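PDB 6XF9: packaging protein UL32 from Human herpesvirus 8 type M, which assembles into a pentameric, zinc-binding ring required for herpesviral packaging, and probably acts in localizing new capsids to nuclear replication compartments. Local coordinates for residues V417-T420 and L421-F425; L151-L154 and K155-I159; C100-M103 and H104-P108; R398-A402 and A403-L407. All coordinates share one frame; numbering follows the deposited sequence.

Overall arrangement
Read from the N terminus, the chain meets contact 3 (100-108), contact 2 (151-159), contact 4 (398-407) and contact 1 (417-425). Each is a local set of bonds within one continuous stretch, so they stand in series: none encloses or crosses another, and none closes a long loop. Contact 3 ends helix 89-106, and contact 4 ends helix 391-402; their centres are about 20 Å apart. Contact 2 lies within helix 145-164 and contact 1 within helix 416-430. Although far apart in sequence, contacts 1 and 2 touch, with centres about 9 Å apart, and so pack helix 145-164 against helix 416-430. Contact 3 sits across the chain's centre from contact 1.

Contact 1: V417-T420 and L421-F425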
loop_
_atom_site.group_PDB
_atom_site.type_symbol
_atom_site.label_atom_id
_atom_site.label_comp_id
_atom_site.label_asym_id
_atom_site.label_seq_id
_atom_site.Cartn_x
_atom_site.Cartn_y
_atom_site.Cartn_z
ATOM N N VAL D 417 5.222 -27.361 -10.451
ATOM C CA VAL D 417 4.863 -26.201 -9.625
ATOM C C VAL D 417 5.211 -26.468 -8.172
ATOM O O VAL D 417 6.033 -25.766 -7.584
ATOM C CB VAL D 417 3.370 -25.857 -9.774
ATOM C CG1 VAL D 417 2.955 -24.862 -8.714
ATOM C CG2 VAL D 417 3.105 -25.294 -11.154
ATOM N N VAL D 418 4.655 -27.535 -7.596
ATOM C CA VAL D 418 4.979 -27.875 -6.211
ATOM C C VAL D 418 6.466 -28.160 -6.059
ATOM O O VAL D 418 7.089 -27.754 -5.070
ATOM C CB VAL D 418 4.137 -29.068 -5.737
ATOM C CG1 VAL D 418 4.716 -29.614 -4.473
ATOM C CG2 VAL D 418 2.721 -28.648 -5.490
ATOM N N GLN D 419 7.081 -28.833 -7.039
ATOM C CA GLN D 419 8.526 -29.039 -6.941
ATOM C C GLN D 419 9.245 -27.699 -6.842
ATOM O O GLN D 419 10.150 -27.526 -6.019
ATOM C CB GLN D 419 9.058 -29.857 -8.124
ATOM C CG GLN D 419 10.513 -30.315 -7.925
ATOM C CD GLN D 419 11.303 -30.494 -9.246
ATOM O OE1 GLN D 419 10.957 -29.931 -10.290
ATOM N NE2 GLN D 419 12.375 -31.279 -9.189
ATOM N N THR D 420 8.856 -26.729 -7.676
ATOM C CA THR D 420 9.559 -25.446 -7.671
ATOM C C THR D 420 9.390 -24.728 -6.342
ATOM O O THR D 420 10.357 -24.187 -5.795
ATOM C CB THR D 420 9.083 -24.562 -8.818
ATOM O OG1 THR D 420 9.399 -25.195 -10.066
ATOM C CG2 THR D 420 9.773 -23.225 -8.769
ATOM N N LEU D 421 8.166 -24.695 -5.814
ATOM C CA LEU D 421 7.950 -24.042 -4.530
ATOM C C LEU D 421 8.728 -24.725 -3.418
ATOM O O LEU D 421 9.243 -24.059 -2.517
ATOM C CB LEU D 421 6.462 -24.004 -4.193
ATOM C CG LEU D 421 5.701 -23.030 -5.075
ATOM C CD1 LEU D 421 4.239 -23.213 -4.851
ATOM C CD2 LEU D 421 6.126 -21.620 -4.739
ATOM N N VAL D 422 8.881 -26.039 -3.480
ATOM C CA VAL D 422 9.655 -26.709 -2.442
ATOM C C VAL D 422 11.104 -26.241 -2.475
ATOM O O VAL D 422 11.721 -26.013 -1.424
ATOM C CB VAL D 422 9.533 -28.232 -2.607
ATOM C CG1 VAL D 422 10.547 -28.949 -1.742
ATOM C CG2 VAL D 422 8.112 -28.665 -2.278
ATOM N N PHE D 423 11.669 -26.062 -3.677
ATOM C CA PHE D 423 13.052 -25.589 -3.784
ATOM C C PHE D 423 13.195 -24.123 -3.413
ATOM O O PHE D 423 14.247 -23.712 -2.911
ATOM C CB PHE D 423 13.579 -25.829 -5.190
ATOM C CG PHE D 423 14.117 -27.193 -5.363
ATOM C CD1 PHE D 423 15.324 -27.532 -4.797
ATOM C CD2 PHE D 423 13.385 -28.163 -6.002
ATOM C CE1 PHE D 423 15.819 -28.804 -4.903
ATOM C CE2 PHE D 423 13.879 -29.448 -6.105
ATOM C CZ PHE D 423 15.099 -29.762 -5.556
ATOM N N LEU D 424 12.190 -23.311 -3.720
ATOM C CA LEU D 424 12.195 -21.932 -3.254
ATOM C C LEU D 424 12.224 -21.873 -1.726
ATOM O O LEU D 424 13.066 -21.184 -1.138
ATOM C CB LEU D 424 10.982 -21.206 -3.843
ATOM C CG LEU D 424 11.274 -20.512 -5.193
ATOM C CD1 LEU D 424 12.018 -21.378 -6.196
ATOM C CD2 LEU D 424 9.992 -20.018 -5.828
ATOM N N PHE D 425 11.373 -22.668 -1.063
ATOM C CA PHE D 425 11.317 -22.674 0.400
ATOM C C PHE D 425 12.629 -23.156 1.015
ATOM O O PHE D 425 13.194 -22.496 1.892
ATOM C CB PHE D 425 10.150 -23.543 0.862
ATOM C CG PHE D 425 10.047 -23.686 2.355
ATOM C CD1 PHE D 425 9.392 -22.735 3.116
ATOM C CD2 PHE D 425 10.573 -24.791 2.992
ATOM C CE1 PHE D 425 9.283 -22.876 4.487
ATOM C CE2 PHE D 425 10.466 -24.947 4.357
ATOM C CZ PHE D 425 9.819 -23.983 5.109
#
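Gln-419 and Phe-423 stand one turn apart on helix 416-430, side by side, and illustrate how an alpha-helix in a buried setting accounts for its polar atoms. The backbone is served by regular i to i+4 bonds: Leu-421 N gives its hydrogen to Val-417 O at 3.0 Å, Val-422 N to Val-418 O, Phe-423 N to Gln-419 O at 3.2 Å, and Leu-424 N to Thr-420 O. The side chains find partners of their own. Gln-419 OE1 bonds Lys-155 NZ of helix 145-164 while its NE2 bonds Val-133 O, so both ends of the amide are held and its flip is fixed. Its CG, placed anti to the backbone N (chi1 -169°), meets the Phe-423 ring at the edge, 3.9 Å from CE2, with the amide plane turned 76° from the ring. Thr-420 OG1 is satisfied within the same helix, by Glu-416 O. That leaves the other branch for apolar contact, Thr-420 CG2 lying 3.9 Å from Leu-424 CD1. The helix also borders a metal site: Val-418 touches the zinc ligand His-452. Val-418 CG1 also meets Val-422 CG2 at 4.2 Å.

Contact 2: L151-L154 and K155-I159; sequences LQFL and KSEFI
Lys-155 folds back over Leu-151 on helix 145-164, an alpha-helix buried along this stretch, whose i to i+4 pairs show how a long side chain can lie along the preceding turn of its own helix. The backbone link is Lys-155 N to Leu-151 O, 3.0 Å. A bend at chi3 (-88°) returns the aliphatic chain to the same carbonyl, with Lys-155 CE 3.6 Å from Leu-151 O. The ammonium then reaches helix 416-430, where NZ forms a salt bridge with Glu-416 beside Gln-419. Leu-154 contributes mainly through its main chain: its O accepts from Phe-158 N at 3.1 Å and also lies at the edge of the Phe-158 ring, near CD1. Phe-153 offers a face instead. Glu-157 CG sits over it in a CH-pi contact, 4.2 Å from the ring centroid, and the bent glutamate holds its carboxylate plane within 11° of the ring. The carboxylate itself pairs with Arg-160, while Phe-153 packs on Gln-461 of a neighbouring subunit. Gln-152 O takes two hydrogens from Ser-156, from opposite faces of its plane: Ser-156 N at 2.9 Å and, above the plane, Ser-156 OG at 3.1 Å.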
loop_
_atom_site.group_PDB
_atom_site.type_symbol
_atom_site.label_atom_id
_atom_site.label_comp_id
_atom_site.label_asym_id
_atom_site.label_seq_id
_atom_site.Cartn_x
_atom_site.Cartn_y
_atom_site.Cartn_z
ATOM N N LEU D 151 9.997 -22.120 -14.871
ATOM C CA LEU D 151 10.159 -22.795 -13.587
ATOM C C LEU D 151 11.584 -23.274 -13.377
ATOM O O LEU D 151 12.096 -23.232 -12.256
ATOM C CB LEU D 151 9.180 -23.959 -13.465
ATOM C CG LEU D 151 7.726 -23.511 -13.350
ATOM C CD1 LEU D 151 6.812 -24.688 -13.198
ATOM C CD2 LEU D 151 7.567 -22.570 -12.192
ATOM N N GLN D 152 12.245 -23.753 -14.415
ATOM C CA GLN D 152 13.625 -24.180 -14.212
ATOM C C GLN D 152 14.510 -23.000 -13.850
ATOM O O GLN D 152 15.452 -23.143 -13.060
ATOM C CB GLN D 152 14.136 -24.886 -15.462
ATOM C CG GLN D 152 13.306 -26.107 -15.785
ATOM C CD GLN D 152 13.909 -26.947 -16.865
ATOM O OE1 GLN D 152 14.689 -26.447 -17.680
ATOM N NE2 GLN D 152 13.566 -28.244 -16.878
ATOM N N PHE D 153 14.248 -21.838 -14.457
ATOM C CA PHE D 153 14.936 -20.607 -14.089
ATOM C C PHE D 153 14.873 -20.377 -12.579
ATOM O O PHE D 153 15.903 -20.246 -11.909
ATOM C CB PHE D 153 14.305 -19.441 -14.856
ATOM C CG PHE D 153 14.936 -18.107 -14.574
ATOM C CD1 PHE D 153 16.134 -17.747 -15.191
ATOM C CD2 PHE D 153 14.328 -17.205 -13.700
ATOM C CE1 PHE D 153 16.722 -16.525 -14.936
ATOM C CE2 PHE D 153 14.897 -15.986 -13.445
ATOM C CZ PHE D 153 16.099 -15.638 -14.064
ATOM N N LEU D 154 13.651 -20.343 -12.027
ATOM C CA LEU D 154 13.463 -20.145 -10.590
ATOM C C LEU D 154 14.199 -21.203 -9.771
ATOM O O LEU D 154 14.797 -20.898 -8.730
ATOM C CB LEU D 154 11.972 -20.164 -10.260
ATOM C CG LEU D 154 11.167 -18.982 -10.796
ATOM C CD1 LEU D 154 9.722 -19.120 -10.469
ATOM C CD2 LEU D 154 11.689 -17.738 -10.139
ATOM N N LYS D 155 14.140 -22.464 -10.192
ATOM C CA LYS D 155 14.830 -23.500 -9.435
ATOM C C LYS D 155 16.320 -23.240 -9.410
ATOM O O LYS D 155 16.926 -23.194 -8.337
ATOM C CB LYS D 155 14.504 -24.878 -10.009
ATOM C CG LYS D 155 13.223 -25.454 -9.441
ATOM C CD LYS D 155 12.913 -26.803 -9.983
ATOM C CE LYS D 155 12.116 -26.684 -11.249
ATOM N NZ LYS D 155 11.850 -28.034 -11.825
ATOM N N SER D 156 16.925 -23.014 -10.580
ATOM C CA SER D 156 18.363 -22.753 -10.644
ATOM C C SER D 156 18.764 -21.597 -9.734
ATOM O O SER D 156 19.739 -21.692 -8.976
ATOM C CB SER D 156 18.768 -22.419 -12.086
ATOM O OG SER D 156 18.528 -23.483 -12.980
ATOM N N GLU D 157 18.012 -20.488 -9.789
ATOM C CA GLU D 157 18.372 -19.307 -9.005
ATOM C C GLU D 157 18.399 -19.629 -7.521
ATOM O O GLU D 157 19.393 -19.355 -6.833
ATOM C CB GLU D 157 17.403 -18.159 -9.287
ATOM C CG GLU D 157 17.510 -17.663 -10.709
ATOM C CD GLU D 157 18.870 -17.027 -10.986
ATOM O OE1 GLU D 157 19.166 -15.970 -10.359
ATOM O OE2 GLU D 157 19.640 -17.592 -11.812
ATOM N N PHE D 158 17.328 -20.237 -7.005
ATOM C CA PHE D 158 17.311 -20.476 -5.566
ATOM C C PHE D 158 18.237 -21.607 -5.146
ATOM O O PHE D 158 18.649 -21.651 -3.991
ATOM C CB PHE D 158 15.904 -20.737 -5.082
ATOM C CG PHE D 158 15.112 -19.498 -4.901
ATOM C CD1 PHE D 158 14.703 -18.766 -5.998
ATOM C CD2 PHE D 158 14.798 -19.040 -3.619
ATOM C CE1 PHE D 158 13.953 -17.594 -5.832
ATOM C CE2 PHE D 158 14.057 -17.880 -3.436
ATOM C CZ PHE D 158 13.631 -17.153 -4.548
ATOM N N ILE D 159 18.528 -22.574 -6.010
ATOM C CA ILE D 159 19.566 -23.521 -5.624
ATOM C C ILE D 159 20.916 -22.827 -5.616
ATOM O O ILE D 159 21.733 -23.052 -4.716
ATOM C CB ILE D 159 19.558 -24.770 -6.514
ATOM C CG1 ILE D 159 18.291 -25.562 -6.221
ATOM C CG2 ILE D 159 20.773 -25.623 -6.203
ATOM C CD1 ILE D 159 17.979 -26.580 -7.227
#

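Contact 3: C100-M103 and H104-P108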
loop_
_atom_site.group_PDB
_atom_site.type_symbol
_atom_site.label_atom_id
_atom_site.label_comp_id
_atom_site.label_asym_id
_atom_site.label_seq_id
_atom_site.Cartn_x
_atom_site.Cartn_y
_atom_site.Cartn_z
ATOM N N CYS D 100 28.135 -44.709 -14.620
ATOM C CA CYS D 100 29.375 -45.427 -14.904
ATOM C C CYS D 100 29.108 -46.755 -15.599
ATOM O O CYS D 100 29.601 -47.018 -16.702
ATOM C CB CYS D 100 30.154 -45.699 -13.621
ATOM S SG CYS D 100 31.351 -44.494 -13.211
ATOM N N GLU D 101 28.316 -47.605 -14.951
ATOM C CA GLU D 101 28.085 -48.940 -15.471
ATOM C C GLU D 101 27.562 -48.878 -16.896
ATOM O O GLU D 101 28.055 -49.592 -17.771
ATOM C CB GLU D 101 27.113 -49.659 -14.545
ATOM C CG GLU D 101 26.705 -51.038 -14.950
ATOM C CD GLU D 101 27.778 -52.072 -14.762
ATOM O OE1 GLU D 101 28.848 -51.770 -14.189
ATOM O OE2 GLU D 101 27.519 -53.222 -15.168
ATOM N N ILE D 102 26.608 -47.983 -17.165
ATOM C CA ILE D 102 26.067 -47.876 -18.516
ATOM C C ILE D 102 27.163 -47.483 -19.496
ATOM O O ILE D 102 27.138 -47.892 -20.664
ATOM C CB ILE D 102 24.885 -46.889 -18.546
ATOM C CG1 ILE D 102 23.672 -47.512 -17.875
ATOM C CG2 ILE D 102 24.524 -46.489 -19.977
ATOM C CD1 ILE D 102 22.617 -46.507 -17.565
ATOM N N MET D 103 28.159 -46.715 -19.039
ATOM C CA MET D 103 29.221 -46.255 -19.934
ATOM C C MET D 103 30.254 -47.342 -20.219
ATOM O O MET D 103 30.775 -47.419 -21.339
ATOM C CB MET D 103 29.945 -45.051 -19.325
ATOM C CG MET D 103 29.131 -43.790 -19.218
ATOM S SD MET D 103 28.926 -43.013 -20.817
ATOM C CE MET D 103 30.558 -42.364 -21.143
ATOM N N HIS D 104 30.555 -48.181 -19.227
ATOM C CA HIS D 104 31.467 -49.299 -19.425
ATOM C C HIS D 104 30.856 -50.414 -20.269
ATOM O O HIS D 104 31.590 -51.129 -20.964
ATOM C CB HIS D 104 31.907 -49.810 -18.067
ATOM C CG HIS D 104 32.884 -48.899 -17.404
ATOM N ND1 HIS D 104 32.842 -48.612 -16.058
ATOM C CD2 HIS D 104 33.902 -48.166 -17.914
ATOM C CE1 HIS D 104 33.818 -47.770 -15.760
ATOM N NE2 HIS D 104 34.472 -47.479 -16.870
ATOM N N LEU D 105 29.532 -50.594 -20.212
ATOM C CA LEU D 105 28.881 -51.611 -21.034
ATOM C C LEU D 105 28.848 -51.210 -22.498
ATOM O O LEU D 105 29.098 -52.040 -23.382
ATOM C CB LEU D 105 27.458 -51.879 -20.552
ATOM C CG LEU D 105 27.103 -52.844 -19.435
ATOM C CD1 LEU D 105 27.966 -52.668 -18.230
ATOM C CD2 LEU D 105 25.672 -52.565 -19.080
ATOM N N HIS D 106 28.496 -49.955 -22.781
ATOM C CA HIS D 106 28.152 -49.566 -24.139
ATOM C C HIS D 106 29.128 -48.608 -24.806
ATOM O O HIS D 106 29.013 -48.399 -26.019
ATOM C CB HIS D 106 26.751 -48.946 -24.162
ATOM C CG HIS D 106 25.695 -49.834 -23.591
ATOM N ND1 HIS D 106 24.825 -50.554 -24.378
ATOM C CD2 HIS D 106 25.365 -50.115 -22.308
ATOM C CE1 HIS D 106 23.998 -51.237 -23.604
ATOM N NE2 HIS D 106 24.304 -50.988 -22.342
ATOM N N PHE D 107 30.007 -47.997 -24.016
ATOM C CA PHE D 107 31.040 -47.106 -24.527
ATOM C C PHE D 107 32.345 -47.324 -23.759
ATOM O O PHE D 107 32.777 -46.441 -23.019
ATOM C CB PHE D 107 30.598 -45.646 -24.416
ATOM C CG PHE D 107 29.469 -45.282 -25.337
ATOM C CD1 PHE D 107 28.152 -45.433 -24.937
ATOM C CD2 PHE D 107 29.725 -44.787 -26.606
ATOM C CE1 PHE D 107 27.112 -45.100 -25.782
ATOM C CE2 PHE D 107 28.690 -44.450 -27.456
ATOM C CZ PHE D 107 27.380 -44.607 -27.044
ATOM N N PRO D 108 32.981 -48.496 -23.925
ATOM C CA PRO D 108 34.226 -48.695 -23.163
ATOM C C PRO D 108 35.476 -48.145 -23.839
ATOM O O PRO D 108 36.493 -47.992 -23.158
ATOM C CB PRO D 108 34.303 -50.217 -22.993
ATOM C CG PRO D 108 33.551 -50.755 -24.141
ATOM C CD PRO D 108 32.483 -49.762 -24.502
#
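The final turns of helix 89-106 bring Glu-101 and Leu-105 together and lead into the loop that begins at Phe-107. The Glu-101 side chain sets out away from its own amide nitrogen (chi1 177°) and is bent at the next bond, which swings its carboxylate toward Leu-105. The two side chains meet at an oblique angle, and the fit is tight: Leu-105 CD1 is 3.1 Å from Glu-101 OE2 and just as close to Glu-101 O. An apolar methyl cannot satisfy the carboxylate, whose charge is met by a salt bridge from Arg-12. The backbone keeps ordinary alpha-helical bonding, His-104 N to Cys-100 O at 2.9 Å and Leu-105 N to Glu-101 O at 3.0 Å. The third bond of the series, His-106 N to Ile-102 O, has lengthened to 3.3 Å, with its donor tilted 34° from the carbonyl plane. This is the C-terminal end of the helix, for Phe-107 is the first residue to leave helical backbone angles. The His-106 ring still turns an edge to the preceding turn, placing CD2 3.3 Å from Ile-102 O in the plane of the ring. Its NE2 has a weak hydrogen bond to Asp-74 of helix 71-83, the helix on which Ile-102 also packs. The His-104 ring lies oblique to the Cys-100 carbonyl, with ND1 3.7 Å from Cys-100 O. That nitrogen is hydrogen-bonded to NE2 of His-13, and the two ring planes are nearly parallel, about 5° apart.

Contact 4: R398-A402 and A403-L407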
loop_
_atom_site.group_PDB
_atom_site.type_symbol
_atom_site.label_atom_id
_atom_site.label_comp_id
_atom_site.label_asym_id
_atom_site.label_seq_id
_atom_site.Cartn_x
_atom_site.Cartn_y
_atom_site.Cartn_z
ATOM N N ARG D 398 11.353 -51.983 -20.335
ATOM C CA ARG D 398 12.437 -51.292 -21.024
ATOM C C ARG D 398 12.024 -50.827 -22.406
ATOM O O ARG D 398 12.423 -49.745 -22.846
ATOM C CB ARG D 398 13.653 -52.197 -21.118
ATOM C CG ARG D 398 14.151 -52.657 -19.780
ATOM C CD ARG D 398 15.289 -53.652 -19.917
ATOM N NE ARG D 398 16.166 -53.403 -21.067
ATOM C CZ ARG D 398 17.495 -53.457 -21.011
ATOM N NH1 ARG D 398 18.110 -53.709 -19.857
ATOM N NH2 ARG D 398 18.214 -53.235 -22.105
ATOM N N ALA D 399 11.302 -51.668 -23.141
ATOM C CA ALA D 399 10.824 -51.272 -24.461
ATOM C C ALA D 399 9.922 -50.054 -24.356
ATOM O O ALA D 399 10.019 -49.120 -25.160
ATOM C CB ALA D 399 10.072 -52.431 -25.105
ATOM N N SER D 400 9.049 -50.043 -23.352
ATOM C CA SER D 400 8.132 -48.926 -23.186
ATOM C C SER D 400 8.909 -47.672 -22.812
ATOM O O SER D 400 8.738 -46.610 -23.429
ATOM C CB SER D 400 7.106 -49.285 -22.110
ATOM O OG SER D 400 6.037 -48.359 -22.053
ATOM N N ALA D 401 9.820 -47.802 -21.839
ATOM C CA ALA D 401 10.590 -46.665 -21.341
ATOM C C ALA D 401 11.558 -46.142 -22.390
ATOM O O ALA D 401 11.815 -44.934 -22.449
ATOM C CB ALA D 401 11.355 -47.050 -20.079
ATOM N N ALA D 402 12.174 -47.035 -23.177
ATOM C CA ALA D 402 13.014 -46.558 -24.273
ATOM C C ALA D 402 12.193 -45.899 -25.382
ATOM O O ALA D 402 12.654 -44.923 -25.984
ATOM C CB ALA D 402 13.849 -47.705 -24.833
ATOM N N ALA D 403 10.958 -46.366 -25.628
ATOM C CA ALA D 403 10.033 -45.687 -26.539
ATOM C C ALA D 403 9.431 -44.426 -25.939
ATOM O O ALA D 403 8.645 -43.749 -26.611
ATOM C CB ALA D 403 8.898 -46.621 -26.942
ATOM N N GLY D 404 9.802 -44.090 -24.707
ATOM C CA GLY D 404 9.371 -42.884 -24.038
ATOM C C GLY D 404 8.011 -42.925 -23.375
ATOM O O GLY D 404 7.574 -41.888 -22.855
ATOM N N GLN D 405 7.334 -44.079 -23.338
ATOM C CA GLN D 405 5.954 -44.071 -22.853
ATOM C C GLN D 405 5.851 -43.958 -21.333
ATOM O O GLN D 405 4.824 -43.475 -20.824
ATOM C CB GLN D 405 5.203 -45.321 -23.305
ATOM C CG GLN D 405 5.005 -45.440 -24.787
ATOM C CD GLN D 405 4.357 -44.224 -25.363
ATOM O OE1 GLN D 405 3.493 -43.606 -24.731
ATOM N NE2 GLN D 405 4.766 -43.854 -26.577
ATOM N N LEU D 406 6.861 -44.413 -20.588
ATOM C CA LEU D 406 6.738 -44.437 -19.138
ATOM C C LEU D 406 7.399 -43.241 -18.469
ATOM O O LEU D 406 7.430 -43.182 -17.231
ATOM C CB LEU D 406 7.342 -45.717 -18.555
ATOM C CG LEU D 406 6.576 -47.034 -18.569
ATOM C CD1 LEU D 406 7.592 -48.141 -18.408
ATOM C CD2 LEU D 406 5.568 -47.112 -17.476
ATOM N N LEU D 407 7.935 -42.293 -19.244
ATOM C CA LEU D 407 8.712 -41.206 -18.671
ATOM C C LEU D 407 8.010 -39.866 -18.797
ATOM O O LEU D 407 8.626 -38.830 -18.542
ATOM C CB LEU D 407 10.094 -41.131 -19.319
ATOM C CG LEU D 407 10.933 -42.392 -19.109
ATOM C CD1 LEU D 407 12.322 -42.245 -19.683
ATOM C CD2 LEU D 407 10.987 -42.787 -17.638
#
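Ser-400 and Gln-405 meet across the C-terminal end of helix 391-402, a textbook case of a helix stopped by a Schellman motif. Hydrogen bonds come first. Ala-403 N makes the last regular bond, to Ala-399 O at 2.9 Å. The chain then turns at Gly-404, whose phi is positive (82°), and two bonds reach back into the final turn: Gln-405 N to Ser-400 O at 2.9 Å, its donor above the carbonyl plane, and a weak one from Gly-404 N to Ala-401 O at 3.1 Å. Van der Waals contacts form the second group. Swung to the side of its carbonyl carbon (chi1 -169°), the Ser-400 hydroxyl rests OG 3.4 Å from Gln-405 CB and 3.8 Å from Leu-406 CG. Leu-406 folds back over the helix end, its CD1 3.9 Å from Ser-400 CB and 4.3 Å from Ala-401 CB. Farther along, Leu-407 CD1 approaches Ala-401 O. Outside the turn, Leu-406 packs on Phe-80 of helix 71-83 and on Leu-208, while Arg-398 forms salt bridges with Asp-74 and Glu-73. The chemistry implies a helix end closed in two ways, by backbone amides bonded back to carbonyls of its final turn, one of them weakly, and by a leucine folded back onto its small side chains.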